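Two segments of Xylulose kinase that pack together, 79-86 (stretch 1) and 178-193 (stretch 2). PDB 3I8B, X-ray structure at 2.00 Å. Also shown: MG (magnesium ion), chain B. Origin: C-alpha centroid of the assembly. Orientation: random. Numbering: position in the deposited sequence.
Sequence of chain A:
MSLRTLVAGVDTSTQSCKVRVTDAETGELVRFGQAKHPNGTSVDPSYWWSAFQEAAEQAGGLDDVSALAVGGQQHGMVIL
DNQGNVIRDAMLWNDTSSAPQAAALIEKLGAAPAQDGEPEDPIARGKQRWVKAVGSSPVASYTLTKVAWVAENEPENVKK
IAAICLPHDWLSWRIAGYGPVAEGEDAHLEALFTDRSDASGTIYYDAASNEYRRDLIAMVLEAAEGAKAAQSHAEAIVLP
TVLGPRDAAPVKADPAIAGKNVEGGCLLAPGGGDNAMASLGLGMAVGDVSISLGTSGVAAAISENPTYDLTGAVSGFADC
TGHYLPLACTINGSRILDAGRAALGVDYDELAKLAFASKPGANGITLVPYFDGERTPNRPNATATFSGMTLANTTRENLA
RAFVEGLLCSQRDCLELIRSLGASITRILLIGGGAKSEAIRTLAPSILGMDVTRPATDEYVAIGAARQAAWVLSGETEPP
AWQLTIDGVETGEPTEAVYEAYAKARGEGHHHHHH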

# COMPACT_ATOMS: atom_id res chain seq x y z
N ILE A 79 -2.19 15.71 10.89
CA ILE A 79 -3.16 16.77 11.15
C ILE A 79 -2.51 18.11 11.46
O ILE A 79 -1.58 18.19 12.27
N LEU A 80 -3.02 19.15 10.80
CA LEU A 80 -2.49 20.50 10.87
C LEU A 80 -3.51 21.45 11.47
O LEU A 80 -4.73 21.31 11.22
N ASP A 81 -3.03 22.42 12.24
CA ASP A 81 -3.90 23.45 12.78
C ASP A 81 -4.06 24.64 11.81
O ASP A 81 -3.55 24.59 10.69
N ASN A 82 -4.79 25.67 12.24
CA ASN A 82 -4.99 26.90 11.46
C ASN A 82 -3.71 27.53 10.94
O ASN A 82 -3.73 28.26 9.96
N GLN A 83 -2.61 27.28 11.64
CA GLN A 83 -1.35 27.94 11.36
C GLN A 83 -0.38 27.05 10.59
O GLN A 83 0.77 27.41 10.41
N GLY A 84 -0.86 25.89 10.15
CA GLY A 84 -0.02 24.95 9.44
C GLY A 84 0.91 24.10 10.31
O GLY A 84 1.75 23.37 9.79
N ASN A 85 0.78 24.21 11.63
CA ASN A 85 1.53 23.36 12.56
C ASN A 85 0.98 21.95 12.64
O ASN A 85 -0.24 21.76 12.65
N VAL A 86 1.87 20.96 12.72
CA VAL A 86 1.43 19.60 13.00
C VAL A 86 0.95 19.54 14.44
O VAL A 86 1.67 19.90 15.35
N TYR A 178 5.72 25.56 1.58
CA TYR A 178 4.72 25.89 2.60
C TYR A 178 5.09 25.29 3.95
O TYR A 178 6.03 24.50 4.05
N GLY A 179 4.37 25.70 4.99
CA GLY A 179 4.67 25.28 6.35
C GLY A 179 4.10 26.22 7.40
O GLY A 179 3.38 27.17 7.06
N PRO A 180 4.42 25.97 8.68
CA PRO A 180 3.85 26.75 9.79
C PRO A 180 4.02 28.25 9.63
O PRO A 180 5.08 28.71 9.22
N VAL A 181 2.96 29.00 9.91
CA VAL A 181 3.04 30.45 9.85
C VAL A 181 2.67 31.04 11.20
O VAL A 181 2.19 30.33 12.08
N ALA A 182 2.89 32.34 11.36
CA ALA A 182 2.54 33.02 12.60
C ALA A 182 1.04 33.26 12.65
O ALA A 182 0.35 33.17 11.64
N GLU A 183 0.55 33.57 13.85
CA GLU A 183 -0.87 33.84 14.05
C GLU A 183 -1.34 34.95 13.13
O GLU A 183 -0.69 35.98 13.01
N GLY A 184 -2.46 34.71 12.47
CA GLY A 184 -3.06 35.71 11.61
C GLY A 184 -2.40 35.79 10.25
O GLY A 184 -2.66 36.71 9.48
N GLU A 185 -1.51 34.84 9.96
CA GLU A 185 -0.93 34.74 8.64
C GLU A 185 -1.68 33.67 7.84
O GLU A 185 -2.35 32.81 8.41
N ASP A 186 -1.56 33.73 6.52
CA ASP A 186 -2.17 32.72 5.67
C ASP A 186 -1.29 31.47 5.64
O ASP A 186 -0.13 31.54 5.22
N ALA A 187 -1.84 30.34 6.09
CA ALA A 187 -1.12 29.06 6.08
C ALA A 187 -1.13 28.38 4.69
O ALA A 187 -0.37 27.45 4.44
N HIS A 188 -2.00 28.84 3.80
CA HIS A 188 -2.16 28.20 2.49
C HIS A 188 -2.42 26.69 2.59
O HIS A 188 -1.84 25.91 1.83
N LEU A 189 -3.26 26.27 3.53
CA LEU A 189 -3.61 24.85 3.64
C LEU A 189 -4.26 24.35 2.35
O LEU A 189 -4.10 23.18 1.98
N GLU A 190 -4.97 25.24 1.65
CA GLU A 190 -5.59 24.86 0.38
C GLU A 190 -4.60 24.53 -0.71
O GLU A 190 -5.01 24.04 -1.74
N ALA A 191 -3.32 24.83 -0.52
CA ALA A 191 -2.33 24.41 -1.51
C ALA A 191 -2.08 22.90 -1.46
O ALA A 191 -1.44 22.35 -2.34
N LEU A 192 -2.58 22.24 -0.41
CA LEU A 192 -2.44 20.78 -0.30
C LEU A 192 -3.04 20.03 -1.50
O LEU A 192 -4.14 20.32 -1.94
N PHE A 193 -2.32 19.05 -2.02
CA PHE A 193 -2.84 18.21 -3.09
C PHE A 193 -2.46 16.75 -2.83
O PHE A 193 -1.54 16.44 -2.04

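A tight turn at the end of a strand packs against an irregular loop here, joined by one direct backbone hydrogen bond and by a small leucine cluster, with an alanine packed on the turn backbone and 484 Å² buried over both sides. The bond runs from Val-181 N to Gln-83 O (2.8 Å, N-H...O angle 165°), and the same carbonyl oxygen Gln-83 O also receives a CA-H...O contact from Pro-180 CA at 3.2 Å, so one acceptor serves two neighbouring residues of the loop.

The apolar part begins with Leu-80, whose CA-to-CB bond points toward stretch 2. In its m, t rotamer (chi1 -53°, chi2 177°) it brings CD1 to 3.6 Å from CD2 of Leu-189 and to 4.2 Å from CD1 of Leu-192. Both partners also point toward stretch 1 and adopt m, t rotamers. Leu-189, at the start of a 3-10 segment, reaches further along the turn: its CD1 lies 3.6 Å from Asp-81 O and its CD2 4.2 Å from Gly-84 CA. Next to the cluster, Ala-187, buried and pointing toward the turn, rests its CB 3.5 Å from Asn-82 O and 3.8 Å from Gly-84 N.

Gly-84 closes the type I turn that starts at Asp-81, with Gly-84 N hydrogen-bonded to Asp-81 O at 3.0 Å. Its positive phi (78°) favours glycine, and packing adds a second constraint, because an ideal CB would point toward stretch 2 and lie tightly against Gly-179 O (3.2 Å) and Pro-180 CA (3.5 Å). The side chain of Asp-81 (chi1 p, 67°) starts away from the loop and folds back over its own turn, where OD1 accepts hydrogen bonds from Gln-83 N and Asn-85 N, each at 2.9 Å. These bonds help hold the backbone that presents Gln-83 O to Val-181.

Beside the leucines, Gln-83 and Asn-85 extend the contact. Gln-83 leaves its CA sideways, with chi1 m and chi2 t, and its extended chain carries the terminal amide over to the loop beside Val-181 and Glu-183. Asn-85 (chi1 m, -67°) likewise starts sideways, and its ND2 comes to 3.3 Å from CB of Pro-180; the proline ring, C-gamma exo, also places CG 3.7 Å from Gly-84 O.

Stretch 2 has its own braces. In the type II turn from Ala-182 to Glu-185, Glu-185 OE1 accepts a hydrogen bond from Ala-182 N (3.0 Å), while Asp-186 OD1 accepts one from His-188 N (2.8 Å). Water 1 links the stretches by donating to Glu-185 O at 2.5 Å and, weakly, to Asn-82 O at 3.3 Å. Of the two stretches, only stretch 2 binds the magnesium ion, through Glu-190 O (2.3 Å from MG) and Leu-192 O (2.5 Å from MG), with water 2 and one atom elsewhere in the structure as further ligands; water 2 also donates to Glu-190 OE1 at 3.1 Å.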

# COMPACT_ATOMS: atom_id res chain seq x y z
CB ILE A 79 -4.22 16.38 12.22
CG1 ILE A 79 -3.55 15.83 13.48
CG2 ILE A 79 -5.19 15.36 11.66
CD1 ILE A 79 -4.55 15.61 14.67
CB LEU A 80 -2.16 21.00 9.46
CG LEU A 80 -1.26 20.10 8.62
CD1 LEU A 80 -1.08 20.68 7.22
CD2 LEU A 80 0.08 19.96 9.35
CB ASP A 81 -3.44 23.89 14.19
CG ASP A 81 -2.10 24.63 14.19
OD1 ASP A 81 -1.59 25.05 13.13
OD2 ASP A 81 -1.54 24.80 15.30
CB ASN A 82 -5.68 27.97 12.32
CG ASN A 82 -7.15 27.73 12.48
OD1 ASN A 82 -7.78 28.32 13.37
ND2 ASN A 82 -7.71 26.88 11.63
CB GLN A 83 -0.70 28.41 12.66
CG GLN A 83 -1.38 29.61 13.30
CD GLN A 83 -0.70 30.05 14.59
OE1 GLN A 83 0.53 30.02 14.69
NE2 GLN A 83 -1.50 30.45 15.57
CB ASN A 85 1.51 23.94 13.98
CG ASN A 85 2.26 25.25 14.10
OD1 ASN A 85 1.67 26.28 14.42
ND2 ASN A 85 3.56 25.23 13.87
CB VAL A 86 2.57 18.58 12.76
CG1 VAL A 86 2.14 17.19 13.24
CG2 VAL A 86 2.94 18.55 11.26
CB TYR A 178 3.32 25.43 2.18
CG TYR A 178 2.87 26.16 0.93
CD1 TYR A 178 2.58 27.52 0.98
CD2 TYR A 178 2.76 25.51 -0.29
CE1 TYR A 178 2.19 28.21 -0.14
CE2 TYR A 178 2.37 26.20 -1.43
CZ TYR A 178 2.08 27.55 -1.34
OH TYR A 178 1.69 28.25 -2.44
CB PRO A 180 4.66 26.26 10.99
CG PRO A 180 5.02 24.86 10.64
CD PRO A 180 5.26 24.86 9.16
CB VAL A 181 2.14 31.03 8.75
CG1 VAL A 181 2.58 30.52 7.38
CG2 VAL A 181 0.69 30.69 9.02
CB ALA A 182 3.30 34.33 12.73
CB GLU A 183 -1.13 34.22 15.51
CG GLU A 183 -2.47 34.91 15.74
CD GLU A 183 -2.73 35.21 17.22
OE1 GLU A 183 -3.20 34.30 17.94
OE2 GLU A 183 -2.48 36.35 17.65
CB GLU A 185 0.57 34.39 8.71
CG GLU A 185 1.43 35.41 9.47
CD GLU A 185 2.92 35.35 9.11
OE1 GLU A 185 3.55 34.27 9.20
OE2 GLU A 185 3.47 36.42 8.74
CB ASP A 186 -2.38 33.27 4.25
CG ASP A 186 -3.17 32.32 3.36
OD1 ASP A 186 -3.55 31.21 3.81
OD2 ASP A 186 -3.41 32.68 2.19
CB ALA A 187 -1.70 28.11 7.14
CB HIS A 188 -0.94 28.45 1.61
CG HIS A 188 -0.78 29.87 1.19
ND1 HIS A 188 0.11 30.74 1.79
CD2 HIS A 188 -1.44 30.60 0.25
CE1 HIS A 188 0.01 31.93 1.22
NE2 HIS A 188 -0.92 31.87 0.28
CB LEU A 189 -4.52 24.59 4.84
CG LEU A 189 -3.87 24.81 6.21
CD1 LEU A 189 -4.91 24.73 7.34
CD2 LEU A 189 -2.72 23.81 6.44
CB GLU A 190 -6.57 25.93 -0.12
CG GLU A 190 -7.84 26.02 0.71
CD GLU A 190 -8.87 24.93 0.39
OE1 GLU A 190 -8.56 24.01 -0.42
OE2 GLU A 190 -9.99 25.00 0.96
CB ALA A 191 -1.00 25.17 -1.31
CB LEU A 192 -3.06 20.27 1.00
CG LEU A 192 -2.28 20.49 2.30
CD1 LEU A 192 -3.17 20.37 3.55
CD2 LEU A 192 -1.11 19.51 2.38
CB PHE A 193 -2.32 18.69 -4.46
CG PHE A 193 -0.84 18.55 -4.62
CD1 PHE A 193 -0.29 17.33 -4.96
CD2 PHE A 193 0.00 19.63 -4.42
CE1 PHE A 193 1.09 17.19 -5.12
CE2 PHE A 193 1.37 19.50 -4.55
CZ PHE A 193 1.92 18.28 -4.91
MG MG B . -5.86 22.11 -2.57
O HOH W 1 -3.00 31.44 10.46
O HOH W 2 -6.84 21.42 -0.58